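NLP/P60 family protein (Bacillus cereus ATCC 10987, PDB 3H41) probably cleaves the gamma-D-glutamyl-L-lysine bond of murein peptides as a cysteine peptidase, releasing the dipeptide L-Ala-gamma-D-Glu during cell wall degradation. Local coordinates at residues V13-L18 with G208-G213; W40-S45 with N58-Q63; N278-P283 with R287-I292. All coordinates share one frame; numbering follows the deposited sequence. Where two conformers were deposited one is given.

Contact 1: V13-L18 with G208-G213; sequences VSAATL and GTSGFG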
ATOM      1  N   VAL A  13      -4.521   5.561  11.720  1.00  9.34           N
ATOM      2  CA  VAL A  13      -5.756   5.193  11.044  1.00 12.76           C
ATOM      3  C   VAL A  13      -5.447   3.990  10.181  1.00 11.03           C
ATOM      4  O   VAL A  13      -4.263   3.652   9.926  1.00 13.33           O
ATOM      5  CB  VAL A  13      -6.374   6.400  10.203  1.00 11.96           C
ATOM      6  CG1 VAL A  13      -6.965   7.440  11.149  1.00  8.39           C
ATOM      7  CG2 VAL A  13      -5.344   7.023   9.251  1.00 10.50           C
ATOM      8  N   SER A  14      -6.490   3.310   9.723  1.00 12.33           N
ATOM      9  CA  SER A  14      -6.254   2.083   8.930  1.00 11.75           C
ATOM     10  C   SER A  14      -5.362   2.396   7.726  1.00 11.29           C
ATOM     11  O   SER A  14      -4.368   1.706   7.475  1.00 13.39           O
ATOM     12  CB  SER A  14      -7.552   1.431   8.507  1.00 13.70           C
ATOM     13  OG  SER A  14      -8.343   2.362   7.778  1.00 20.09           O
ATOM     14  N   ALA A  15      -5.693   3.458   7.014  1.00 11.01           N
ATOM     15  CA  ALA A  15      -4.789   4.003   6.024  1.00 12.19           C
ATOM     16  C   ALA A  15      -4.942   5.529   5.903  1.00 10.57           C
ATOM     17  O   ALA A  15      -6.076   6.069   5.868  1.00 12.63           O
ATOM     18  CB  ALA A  15      -4.928   3.284   4.676  1.00 10.59           C
ATOM     19  N   ALA A  16      -3.796   6.214   5.966  1.00 10.37           N
ATOM     20  CA  ALA A  16      -3.725   7.668   5.765  1.00 12.63           C
ATOM     21  C   ALA A  16      -3.378   7.981   4.316  1.00 10.62           C
ATOM     22  O   ALA A  16      -2.467   7.412   3.746  1.00 14.13           O
ATOM     23  CB  ALA A  16      -2.700   8.315   6.675  1.00 11.84           C
ATOM     24  N   THR A  17      -4.073   8.971   3.765  1.00 12.52           N
ATOM     25  CA  THR A  17      -3.842   9.419   2.406  1.00 10.72           C
ATOM     26  C   THR A  17      -3.031  10.702   2.485  1.00 12.40           C
ATOM     27  O   THR A  17      -3.397  11.622   3.227  1.00 15.27           O
ATOM     28  CB  THR A  17      -5.200   9.658   1.760  1.00 10.43           C
ATOM     29  OG1 THR A  17      -5.912   8.410   1.757  1.00 13.16           O
ATOM     30  CG2 THR A  17      -5.046  10.154   0.312  1.00 10.14           C
ATOM     31  N   LEU A  18      -1.910  10.714   1.763  1.00 12.63           N
ATOM     32  CA  LEU A  18      -1.024  11.844   1.724  1.00 10.94           C
ATOM     33  C   LEU A  18      -1.251  12.675   0.447  1.00 13.22           C
ATOM     34  O   LEU A  18      -1.329  12.143  -0.668  1.00 14.25           O
ATOM     35  CB  LEU A  18       0.428  11.373   1.792  1.00 10.46           C
ATOM     36  CG  LEU A  18       0.917  11.056   3.229  1.00 15.57           C
ATOM     37  CD1 LEU A  18       0.233   9.824   3.786  1.00 19.00           C
ATOM     38  CD2 LEU A  18       2.445  10.882   3.170  1.00 16.52           C
ATOM     39  N   GLY A 208      -3.399   4.651  -4.376  1.00  9.28           N
ATOM     40  CA  GLY A 208      -3.947   3.652  -3.446  1.00 10.95           C
ATOM     41  C   GLY A 208      -2.831   2.688  -3.071  1.00 12.15           C
ATOM     42  O   GLY A 208      -2.123   2.224  -3.923  1.00 12.45           O
ATOM     43  N   THR A 209      -2.667   2.413  -1.777  1.00  9.95           N
ATOM     44  CA  THR A 209      -1.568   1.622  -1.298  1.00  9.62           C
ATOM     45  C   THR A 209      -2.083   0.710  -0.173  1.00 11.73           C
ATOM     46  O   THR A 209      -1.400   0.468   0.824  1.00  9.88           O
ATOM     47  CB  THR A 209      -0.419   2.530  -0.802  1.00 10.94           C
ATOM     48  OG1 THR A 209      -0.330   3.696  -1.663  1.00 11.16           O
ATOM     49  CG2 THR A 209       0.896   1.732  -0.795  1.00 11.02           C
ATOM     50  N   SER A 210      -3.299   0.212  -0.351  1.00 11.38           N
ATOM     51  CA  SER A 210      -3.935  -0.639   0.666  1.00  9.72           C
ATOM     52  C   SER A 210      -5.049  -1.518   0.049  1.00 12.32           C
ATOM     53  O   SER A 210      -5.477  -1.314  -1.101  1.00  9.84           O
ATOM     54  CB  SER A 210      -4.490   0.236   1.775  1.00 11.24           C
ATOM     55  OG  SER A 210      -5.796   0.622   1.442  1.00 12.18           O
ATOM     56  N   GLY A 211      -5.537  -2.477   0.830  1.00 12.40           N
ATOM     57  CA  GLY A 211      -6.667  -3.312   0.403  1.00 11.25           C
ATOM     58  C   GLY A 211      -8.005  -2.624   0.249  1.00 11.26           C
ATOM     59  O   GLY A 211      -8.985  -3.251  -0.171  1.00 14.09           O
ATOM     60  N   PHE A 212      -8.046  -1.319   0.535  1.00 10.12           N
ATOM     61  CA  PHE A 212      -9.225  -0.496   0.235  1.00 11.46           C
ATOM     62  C   PHE A 212      -9.191   0.071  -1.188  1.00 11.54           C
ATOM     63  O   PHE A 212     -10.145   0.718  -1.618  1.00 10.57           O
ATOM     64  CB  PHE A 212      -9.353   0.653   1.226  1.00  9.83           C
ATOM     65  CG  PHE A 212      -9.544   0.218   2.660  1.00  9.08           C
ATOM     66  CD1 PHE A 212     -10.809  -0.085   3.151  1.00 12.39           C
ATOM     67  CD2 PHE A 212      -8.471   0.165   3.514  1.00  8.43           C
ATOM     68  CE1 PHE A 212     -10.993  -0.484   4.477  1.00 14.94           C
ATOM     69  CE2 PHE A 212      -8.648  -0.199   4.862  1.00 12.96           C
ATOM     70  CZ  PHE A 212      -9.904  -0.536   5.331  1.00 15.81           C
ATOM     71  N   GLY A 213      -8.094  -0.156  -1.902  1.00  7.59           N
ATOM     72  CA  GLY A 213      -7.944   0.268  -3.297  1.00  8.64           C
ATOM     73  C   GLY A 213      -6.479   0.535  -3.629  1.00  9.14           C
ATOM     74  O   GLY A 213      -5.763   1.166  -2.821  1.00 12.35           O
TER
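The type I turn from Ser210 to Gly213 in the NlpC/P60 domain, which also holds an ST turn, packs against residues 13-18, the start of strand 15-19 and the loop before it. Ser14 and Ala15 touch it from one segment, Ser210 and Phe212 from the other. The turn links the short antiparallel strands 209-210 and 213-214. In the ST turn, Ser210 OG accepts the backbone N of Phe212 at 3.1 Å with an N-H...O angle of 159°. The backbone bond from Gly213 N to Ser210 O closes the type I turn.

The touch between the segments is light and made by small groups. Ala15 CB meets Ser210 CB at 4.2 Å, methyl against methylene. Their CA atoms are the nearest across the segments, and both CB atoms point at the opposite segment. Leu65 of strand 60-65 touches both side chains. The Gln63 amide bonds to Thr209 N and to Thr17 OG1, and so ties both segments together. The turn also reaches strand 139-143, where Gly211 N is bound to Ser143 OG.

Phe212 extends the contact toward the start of segment 13-18. Its ring also meets the Trp40 ring, with planes about 60° apart. With chi1 at -62°, CG lies beside the backbone N, and the ring projects toward Ser14. Ser14 OG approaches the ring obliquely, 3.9 Å from Phe212 CE2.

Contact 2: W40-S45 with N58-Q63; sequences WKWTKS and NKLETQ. With ALA (alanine), chain B.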
ATOM      1  N   TRP A  40     -14.089   2.879   2.477  1.00 12.13           N
ATOM      2  CA  TRP A  40     -15.138   2.357   1.595  1.00 14.71           C
ATOM      3  C   TRP A  40     -16.160   3.455   1.272  1.00 14.26           C
ATOM      4  O   TRP A  40     -16.556   3.624   0.116  1.00 14.57           O
ATOM      5  CB  TRP A  40     -15.836   1.109   2.151  1.00 13.48           C
ATOM      6  CG  TRP A  40     -14.969  -0.103   2.289  1.00 10.54           C
ATOM      7  CD1 TRP A  40     -14.791  -0.819   3.413  1.00 15.86           C
ATOM      8  CD2 TRP A  40     -14.134  -0.736   1.276  1.00 12.29           C
ATOM      9  NE1 TRP A  40     -13.951  -1.866   3.188  1.00 14.92           N
ATOM     10  CE2 TRP A  40     -13.517  -1.829   1.888  1.00 18.19           C
ATOM     11  CE3 TRP A  40     -13.870  -0.486  -0.072  1.00 15.83           C
ATOM     12  CZ2 TRP A  40     -12.644  -2.662   1.218  1.00 14.09           C
ATOM     13  CZ3 TRP A  40     -13.014  -1.340  -0.763  1.00 18.62           C
ATOM     14  CH2 TRP A  40     -12.395  -2.405  -0.106  1.00 14.59           C
ATOM     15  N   LYS A  41     -16.601   4.208   2.271  1.00 13.76           N
ATOM     16  CA  LYS A  41     -17.413   5.381   1.991  1.00 14.31           C
ATOM     17  C   LYS A  41     -16.731   6.345   1.032  1.00 12.59           C
ATOM     18  O   LYS A  41     -17.368   6.836   0.101  1.00 16.86           O
ATOM     19  CB  LYS A  41     -17.764   6.149   3.251  1.00 13.88           C
ATOM     20  CG  LYS A  41     -18.689   7.323   2.978  1.00 19.63           C
ATOM     21  CD  LYS A  41     -18.865   8.239   4.204  1.00 32.31           C
ATOM     22  CE  LYS A  41     -20.170   8.043   4.915  1.00 43.18           C
ATOM     23  NZ  LYS A  41     -20.533   9.309   5.632  1.00 48.48           N
ATOM     24  N   TRP A  42     -15.445   6.621   1.240  1.00 12.34           N
ATOM     25  CA  TRP A  42     -14.732   7.544   0.359  1.00 11.48           C
ATOM     26  C   TRP A  42     -14.752   7.090  -1.106  1.00 14.90           C
ATOM     27  O   TRP A  42     -15.231   7.815  -1.989  1.00 16.08           O
ATOM     28  CB  TRP A  42     -13.298   7.685   0.803  1.00 11.64           C
ATOM     29  CG  TRP A  42     -12.497   8.646   0.003  1.00 12.19           C
ATOM     30  CD1 TRP A  42     -12.857   9.920  -0.350  1.00 17.13           C
ATOM     31  CD2 TRP A  42     -11.170   8.461  -0.461  1.00 10.39           C
ATOM     32  NE1 TRP A  42     -11.842  10.516  -1.050  1.00 14.66           N
ATOM     33  CE2 TRP A  42     -10.787   9.656  -1.120  1.00 13.56           C
ATOM     34  CE3 TRP A  42     -10.264   7.379  -0.436  1.00  9.46           C
ATOM     35  CZ2 TRP A  42      -9.545   9.801  -1.734  1.00 12.14           C
ATOM     36  CZ3 TRP A  42      -9.039   7.528  -1.021  1.00 10.92           C
ATOM     37  CH2 TRP A  42      -8.668   8.729  -1.658  1.00 12.47           C
ATOM     38  N   THR A  43     -14.270   5.884  -1.359  1.00 11.34           N
ATOM     39  CA  THR A  43     -14.130   5.408  -2.738  1.00 14.14           C
ATOM     40  C   THR A  43     -15.462   5.077  -3.389  1.00 14.52           C
ATOM     41  O   THR A  43     -15.676   5.346  -4.588  1.00 13.74           O
ATOM     42  CB  THR A  43     -13.202   4.170  -2.831  1.00 17.16           C
ATOM     43  OG1 THR A  43     -13.658   3.154  -1.942  1.00 17.30           O
ATOM     44  CG2 THR A  43     -11.780   4.555  -2.513  1.00 19.69           C
ATOM     45  N   LYS A  44     -16.378   4.500  -2.625  1.00 13.99           N
ATOM     46  CA  LYS A  44     -17.628   4.052  -3.219  1.00 13.87           C
ATOM     47  C   LYS A  44     -18.588   5.228  -3.494  1.00 15.64           C
ATOM     48  O   LYS A  44     -19.464   5.105  -4.314  1.00 15.74           O
ATOM     49  CB  LYS A  44     -18.283   2.948  -2.366  1.00 16.57           C
ATOM     50  CG  LYS A  44     -17.440   1.676  -2.413  1.00 22.08           C
ATOM     51  CD  LYS A  44     -18.090   0.427  -1.827  1.00 28.17           C
ATOM     52  CE  LYS A  44     -17.129  -0.809  -1.928  1.00 35.33           C
ATOM     53  NZ  LYS A  44     -16.313  -0.992  -3.222  1.00 29.29           N
ATOM     54  N   SER A  45     -18.387   6.361  -2.828  1.00 14.30           N
ATOM     55  CA  SER A  45     -19.207   7.556  -3.014  0.60 13.13           C
ATOM     56  C   SER A  45     -18.835   8.342  -4.281  1.00 12.51           C
ATOM     57  O   SER A  45     -19.628   9.148  -4.761  1.00 13.55           O
ATOM     58  CB  SER A  45     -19.081   8.487  -1.807  0.60 12.98           C
ATOM     59  OG  SER A  45     -17.804   9.102  -1.715  0.60 11.93           O
ATOM     60  N   ASN A  58      -3.413  16.369  -9.894  1.00 16.46           N
ATOM     61  CA  ASN A  58      -2.183  16.004  -9.163  1.00 14.88           C
ATOM     62  C   ASN A  58      -2.279  16.246  -7.650  1.00 13.69           C
ATOM     63  O   ASN A  58      -1.546  17.070  -7.054  1.00 14.66           O
ATOM     64  CB  ASN A  58      -0.994  16.748  -9.771  1.00 17.17           C
ATOM     65  CG  ASN A  58       0.347  16.250  -9.247  1.00 21.22           C
ATOM     66  OD1 ASN A  58       0.516  15.072  -8.908  1.00 16.53           O
ATOM     67  ND2 ASN A  58       1.320  17.158  -9.196  1.00 19.80           N
ATOM     68  N   LYS A  59      -3.221  15.550  -7.036  1.00 12.29           N
ATOM     69  CA  LYS A  59      -3.619  15.816  -5.656  1.00 10.84           C
ATOM     70  C   LYS A  59      -2.968  14.941  -4.590  1.00 11.98           C
ATOM     71  O   LYS A  59      -2.864  15.385  -3.450  1.00 11.08           O
ATOM     72  CB  LYS A  59      -5.126  15.735  -5.489  1.00 12.32           C
ATOM     73  CG  LYS A  59      -5.869  16.891  -6.148  1.00 13.04           C
ATOM     74  CD  LYS A  59      -5.671  18.186  -5.324  1.00 18.38           C
ATOM     75  CE  LYS A  59      -5.993  19.428  -6.148  1.00 28.47           C
ATOM     76  NZ  LYS A  59      -4.840  19.783  -6.983  1.00 38.40           N
ATOM     77  N   LEU A  60      -2.635  13.704  -4.943  1.00 11.92           N
ATOM     78  CA  LEU A  60      -2.173  12.679  -3.999  1.00 12.29           C
ATOM     79  C   LEU A  60      -0.747  12.191  -4.231  1.00 16.94           C
ATOM     80  O   LEU A  60      -0.226  12.189  -5.347  1.00 15.17           O
ATOM     81  CB  LEU A  60      -3.092  11.462  -4.054  1.00  9.14           C
ATOM     82  CG  LEU A  60      -4.587  11.683  -3.806  1.00 11.35           C
ATOM     83  CD1 LEU A  60      -5.391  10.335  -3.797  1.00 10.02           C
ATOM     84  CD2 LEU A  60      -4.870  12.519  -2.534  1.00  9.10           C
ATOM     85  N   GLU A  61      -0.153  11.715  -3.145  1.00 13.55           N
ATOM     86  CA  GLU A  61       1.207  11.212  -3.143  1.00 13.87           C
ATOM     87  C   GLU A  61       1.253   9.720  -2.930  1.00 13.63           C
ATOM     88  O   GLU A  61       1.830   9.004  -3.730  1.00 12.14           O
ATOM     89  CB  GLU A  61       1.988  11.902  -2.028  1.00 15.35           C
ATOM     90  CG  GLU A  61       2.225  13.382  -2.264  1.00 13.77           C
ATOM     91  CD  GLU A  61       3.313  13.658  -3.296  1.00 20.84           C
ATOM     92  OE1 GLU A  61       3.673  12.760  -4.108  1.00 15.96           O
ATOM     93  OE2 GLU A  61       3.813  14.802  -3.290  1.00 26.15           O
ATOM     94  N   THR A  62       0.668   9.262  -1.821  1.00 11.96           N
ATOM     95  CA  THR A  62       0.719   7.861  -1.455  1.00 11.98           C
ATOM     96  C   THR A  62      -0.273   7.606  -0.326  1.00 11.97           C
ATOM     97  O   THR A  62      -0.999   8.494   0.075  1.00 11.66           O
ATOM     98  CB  THR A  62       2.137   7.414  -1.029  1.00 12.65           C
ATOM     99  OG1 THR A  62       2.187   5.972  -0.920  1.00 12.59           O
ATOM    100  CG2 THR A  62       2.555   8.097   0.284  1.00 12.59           C
ATOM    101  N   GLN A  63      -0.318   6.385   0.157  1.00 11.74           N
ATOM    102  CA  GLN A  63      -1.035   6.111   1.383  1.00 12.64           C
ATOM    103  C   GLN A  63      -0.128   5.330   2.296  1.00 11.59           C
ATOM    104  O   GLN A  63       0.733   4.585   1.809  1.00 12.99           O
ATOM    105  CB  GLN A  63      -2.300   5.301   1.108  1.00 13.81           C
ATOM    106  CG  GLN A  63      -3.439   6.078   0.372  1.00 11.77           C
ATOM    107  CD  GLN A  63      -4.640   5.192   0.135  1.00 10.25           C
ATOM    108  OE1 GLN A  63      -4.487   3.999  -0.192  1.00 13.05           O
ATOM    109  NE2 GLN A  63      -5.845   5.739   0.345  1.00 11.90           N
TER
HETATM  110  N   ALA B 501       2.808   8.347  -6.172  1.00 19.96           N
HETATM  111  CA  ALA B 501       1.627   7.806  -6.979  1.00 24.53           C
HETATM  112  C   ALA B 501       2.036   7.565  -8.428  1.00 24.79           C
HETATM  113  O   ALA B 501       2.937   8.241  -8.943  1.00 22.52           O
HETATM  114  CB  ALA B 501       0.455   8.783  -6.951  1.00 24.67           C
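Residues 40-45 of helix 39-45 lie beside the start of strand 60-65, and only side chains meet. The helix backbone is regular, with Lys44 N bound to Trp40 O and Ser45 N to Lys41 O. Asn58, with positive phi, is the C-prime residue of the Schellman motif that ends helix 48-56. The chain then enters the strand.

Trp42 carries the helix side of the contact. Its CG lies anti to the backbone N (chi1 -178°), which sends the indole out toward the strand. The six-membered ring leads. Trp42 CH2 meets Leu60 CD1 at 4.2 Å, and this methyl sits at the ring edge, near its plane. Gln63 arrives with an extended chain beyond CG. Its NE2 lies 3.9 Å from Trp42 CZ3, and the amide and indole planes are 42° apart. The polar ends are held by others: Trp42 NE1 binds Asp29 OD1, and Gln63 OE1 accepts from Thr209 N.

The strand also lines the substrate pocket. Glu61 O accepts the amino N of the bound alanine at 2.7 Å, and Asp234 OD1 is a second partner of the ligand.

Trp42 also packs on Ser32 of helix 30-33 and Leu54 of helix 48-56. Leu60 touches Leu54 as well, and reaches Thr17 and Trp19 of strand 15-19, the antiparallel partner of its own strand.

Contact 3: N278-P283 with R287-I292; sequences NMIHSP and RSVEII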
ATOM      1  N   ASN A 278      -0.102 -13.758 -19.762  1.00 15.04           N
ATOM      2  CA  ASN A 278      -1.025 -12.892 -18.993  1.00 13.07           C
ATOM      3  C   ASN A 278      -0.315 -12.087 -17.902  1.00 14.17           C
ATOM      4  O   ASN A 278       0.820 -12.396 -17.525  1.00 15.75           O
ATOM      5  CB  ASN A 278      -2.139 -13.708 -18.369  1.00 16.79           C
ATOM      6  CG  ASN A 278      -3.040 -14.325 -19.401  1.00 21.53           C
ATOM      7  OD1 ASN A 278      -3.360 -13.691 -20.413  1.00 21.11           O
ATOM      8  ND2 ASN A 278      -3.408 -15.596 -19.191  1.00 20.53           N
HETATM    9  N   MSE A 279      -0.981 -11.039 -17.433  1.00 14.21           N
HETATM   10  CA  MSE A 279      -0.435 -10.181 -16.380  1.00 13.31           C
HETATM   11  C   MSE A 279      -1.558  -9.771 -15.447  1.00 12.03           C
HETATM   12  O   MSE A 279      -2.720  -9.802 -15.813  1.00 14.14           O
HETATM   13  CB  MSE A 279       0.272  -8.952 -16.934  1.00 12.38           C
HETATM   14  CG  MSE A 279      -0.622  -8.047 -17.708  1.00 16.89           C
HETATM   15 SE   MSE A 279       0.409  -6.758 -18.712  0.75 11.98          SE
HETATM   16  CE  MSE A 279      -1.079  -5.694 -18.978  1.00 14.30           C
ATOM     17  N   ILE A 280      -1.192  -9.416 -14.225  1.00 11.60           N
ATOM     18  CA  ILE A 280      -2.136  -8.954 -13.255  1.00 11.29           C
ATOM     19  C   ILE A 280      -1.740  -7.526 -12.883  1.00 10.42           C
ATOM     20  O   ILE A 280      -0.556  -7.229 -12.832  1.00 12.67           O
ATOM     21  CB  ILE A 280      -2.198  -9.902 -12.014  1.00  9.27           C
ATOM     22  CG1 ILE A 280      -3.385  -9.553 -11.130  1.00 10.77           C
ATOM     23  CG2 ILE A 280      -0.858  -9.924 -11.248  1.00  9.59           C
ATOM     24  CD1 ILE A 280      -3.752 -10.678 -10.057  1.00 12.71           C
ATOM     25  N   HIS A 281      -2.746  -6.651 -12.702  1.00  9.23           N
ATOM     26  CA  HIS A 281      -2.516  -5.256 -12.362  1.00 10.76           C
ATOM     27  C   HIS A 281      -3.733  -4.584 -11.775  1.00 10.62           C
ATOM     28  O   HIS A 281      -4.865  -5.095 -11.842  1.00 11.40           O
ATOM     29  CB  HIS A 281      -1.991  -4.466 -13.613  1.00 12.10           C
ATOM     30  CG  HIS A 281      -2.941  -4.391 -14.772  1.00 15.15           C
ATOM     31  ND1 HIS A 281      -2.629  -3.708 -15.942  1.00 16.55           N
ATOM     32  CD2 HIS A 281      -4.190  -4.895 -14.958  1.00 14.79           C
ATOM     33  CE1 HIS A 281      -3.649  -3.793 -16.778  1.00 19.43           C
ATOM     34  NE2 HIS A 281      -4.595  -4.525 -16.221  1.00 13.90           N
ATOM     35  N   SER A 282      -3.500  -3.441 -11.138  1.00 13.48           N
ATOM     36  CA  SER A 282      -4.563  -2.481 -10.821  1.00 14.41           C
ATOM     37  C   SER A 282      -4.507  -1.324 -11.832  1.00 18.32           C
ATOM     38  O   SER A 282      -3.646  -0.457 -11.725  1.00 19.01           O
ATOM     39  CB  SER A 282      -4.407  -1.961  -9.398  1.00 12.91           C
ATOM     40  OG  SER A 282      -5.553  -1.216  -9.097  1.00 13.64           O
ATOM     41  N   PRO A 283      -5.417  -1.307 -12.827  1.00 18.11           N
ATOM     42  CA  PRO A 283      -4.966  -0.623 -14.070  1.00 21.86           C
ATOM     43  C   PRO A 283      -5.283   0.854 -14.242  1.00 17.08           C
ATOM     44  O   PRO A 283      -4.422   1.612 -14.691  1.00 19.49           O
ATOM     45  CB  PRO A 283      -5.656  -1.436 -15.164  1.00 23.22           C
ATOM     46  CG  PRO A 283      -6.887  -1.903 -14.548  1.00 20.65           C
ATOM     47  CD  PRO A 283      -6.586  -2.163 -13.085  1.00 20.93           C
ATOM     48  N   ARG A 287     -11.541   0.819 -13.830  1.00 15.54           N
ATOM     49  CA  ARG A 287     -11.505  -0.611 -13.659  1.00 18.53           C
ATOM     50  C   ARG A 287     -11.037  -1.050 -12.258  1.00 16.16           C
ATOM     51  O   ARG A 287     -11.001  -0.234 -11.310  1.00 17.22           O
ATOM     52  CB  ARG A 287     -10.665  -1.207 -14.785  1.00 22.88           C
ATOM     53  CG  ARG A 287     -11.278  -0.864 -16.197  1.00 31.42           C
ATOM     54  CD  ARG A 287     -11.308  -2.021 -17.151  1.00 31.68           C
ATOM     55  NE  ARG A 287      -9.967  -2.459 -17.521  1.00 37.14           N
ATOM     56  CZ  ARG A 287      -9.169  -1.859 -18.404  1.00 42.76           C
ATOM     57  NH1 ARG A 287      -9.552  -0.751 -19.044  1.00 41.64           N
ATOM     58  NH2 ARG A 287      -7.966  -2.385 -18.656  1.00 39.66           N
ATOM     59  N   SER A 288     -10.798  -2.355 -12.126  1.00 14.58           N
ATOM     60  CA  SER A 288     -10.438  -2.977 -10.867  1.00 13.33           C
ATOM     61  C   SER A 288      -9.271  -3.896 -11.106  1.00 14.78           C
ATOM     62  O   SER A 288      -8.914  -4.176 -12.262  1.00 13.62           O
ATOM     63  CB  SER A 288     -11.593  -3.819 -10.348  1.00 16.57           C
ATOM     64  OG  SER A 288     -12.720  -3.006 -10.136  1.00 25.73           O
ATOM     65  N   VAL A 289      -8.698  -4.398 -10.018  1.00 14.53           N
ATOM     66  CA  VAL A 289      -7.648  -5.404 -10.125  1.00 11.98           C
ATOM     67  C   VAL A 289      -8.152  -6.531 -11.049  1.00 11.94           C
ATOM     68  O   VAL A 289      -9.235  -7.117 -10.843  1.00 10.60           O
ATOM     69  CB  VAL A 289      -7.210  -5.966  -8.764  1.00 12.78           C
ATOM     70  CG1 VAL A 289      -6.223  -7.115  -8.978  1.00  8.95           C
ATOM     71  CG2 VAL A 289      -6.577  -4.839  -7.906  1.00 14.13           C
ATOM     72  N   GLU A 290      -7.336  -6.843 -12.042  1.00 11.48           N
ATOM     73  CA  GLU A 290      -7.744  -7.715 -13.127  1.00 13.24           C
ATOM     74  C   GLU A 290      -6.561  -8.426 -13.756  1.00 12.85           C
ATOM     75  O   GLU A 290      -5.406  -7.987 -13.648  1.00 12.64           O
ATOM     76  CB  GLU A 290      -8.403  -6.881 -14.224  1.00 12.42           C
ATOM     77  CG  GLU A 290      -7.396  -5.989 -14.984  1.00 12.17           C
ATOM     78  CD  GLU A 290      -8.039  -5.097 -16.076  1.00 21.08           C
ATOM     79  OE1 GLU A 290      -9.278  -4.907 -16.056  1.00 17.53           O
ATOM     80  OE2 GLU A 290      -7.282  -4.588 -16.946  1.00 15.91           O
ATOM     81  N   ILE A 291      -6.880  -9.488 -14.496  1.00 11.84           N
ATOM     82  CA  ILE A 291      -5.898 -10.230 -15.262  1.00 10.51           C
ATOM     83  C   ILE A 291      -6.207 -10.050 -16.755  1.00 12.58           C
ATOM     84  O   ILE A 291      -7.329 -10.311 -17.193  1.00 10.78           O
ATOM     85  CB  ILE A 291      -5.932 -11.735 -14.879  1.00 16.13           C
ATOM     86  CG1 ILE A 291      -5.286 -11.969 -13.501  1.00 14.81           C
ATOM     87  CG2 ILE A 291      -5.284 -12.590 -15.938  1.00 13.13           C
ATOM     88  CD1 ILE A 291      -5.560 -13.331 -12.890  1.00 17.01           C
ATOM     89  N   ILE A 292      -5.225  -9.635 -17.534  1.00 12.37           N
ATOM     90  CA  ILE A 292      -5.378  -9.454 -18.990  1.00 13.63           C
ATOM     91  C   ILE A 292      -4.138  -9.935 -19.754  1.00 15.72           C
ATOM     92  O   ILE A 292      -3.055 -10.126 -19.173  1.00 14.43           O
ATOM     93  CB  ILE A 292      -5.685  -7.967 -19.404  1.00 14.30           C
ATOM     94  CG1 ILE A 292      -4.557  -7.016 -19.020  1.00 20.45           C
ATOM     95  CG2 ILE A 292      -7.021  -7.486 -18.847  1.00 18.77           C
ATOM     96  CD1 ILE A 292      -4.731  -5.623 -19.637  1.00 15.98           C
TER
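His281 and Glu290 lie side by side on one face of a beta hairpin, pointing the same way. His281 NE2 donates to Glu290 OE2 at 2.8 Å, with an N-H...O angle of 154°. The oxygen is met on its anti side, and ring and carboxylate planes are 33° apart. Both side chains start with CG between the backbone N and the carbonyl carbon. Glu290 then runs out extended, and its CG lies at the ring edge in plane, 3.4 Å from His281 CD2.

Arg287 grips the same carboxylate side-on. Its NE binds Glu290 OE1 and its NH2 binds Glu290 OE2, each at 2.9 Å. OE2 uses its syn lone pair for NH2 and so serves two donors. Three bonds fix the rotation of the carboxylate.

Pro283 CB lies over the rim of one imidazole face, 3.4 Å above the ring plane. Ile292 crosses His281 at about a right angle, and its CD1 reaches 3.6 Å from His281 CE1. Ile292 lies alongside Met279 (a selenomethionine), with Ile292 CD1 3.7 Å from Met279 CE. On the opposite face, Ile280 CG1 packs obliquely on Ile291 CG1 at 3.9 Å.

Four backbone bonds set this register. Met279 and Ile292 form one hydrogen-bonded antiparallel pair, His281 and Glu290 another, with the non-hydrogen-bonded pair Ile280-Ile291 between. His281 is held between His269, through ND1, and Glu290, through NE2. His269 and His281 are the inferred active-site partners of the inferred nucleophile Cys216, a Cys-His-His triad as found in NlpC/P60 cysteine peptidases.

Contacts 1 and 2 are neighbours, with centres 8 Å apart, and contact 2 is nested inside the loop that contact 1 closes. Leu18 O lies 2.8 Å from Glu61 N, a probable hydrogen bond between the paired strands 15-19 and 60-65. Contact 3 stands apart. Its centre is about 19 Å from each of the others, and it touches neither. The bound dipeptide relates them: contact 2 supplies Leu60 and Glu61 to the alanine pocket, while contact 3 holds His281, an inferred active-site residue. The Ser282 side chain is about 9 Å from the bound D-glutamic acid. In contact 1, the Ser210 side chain is about 13 Å from the alanine.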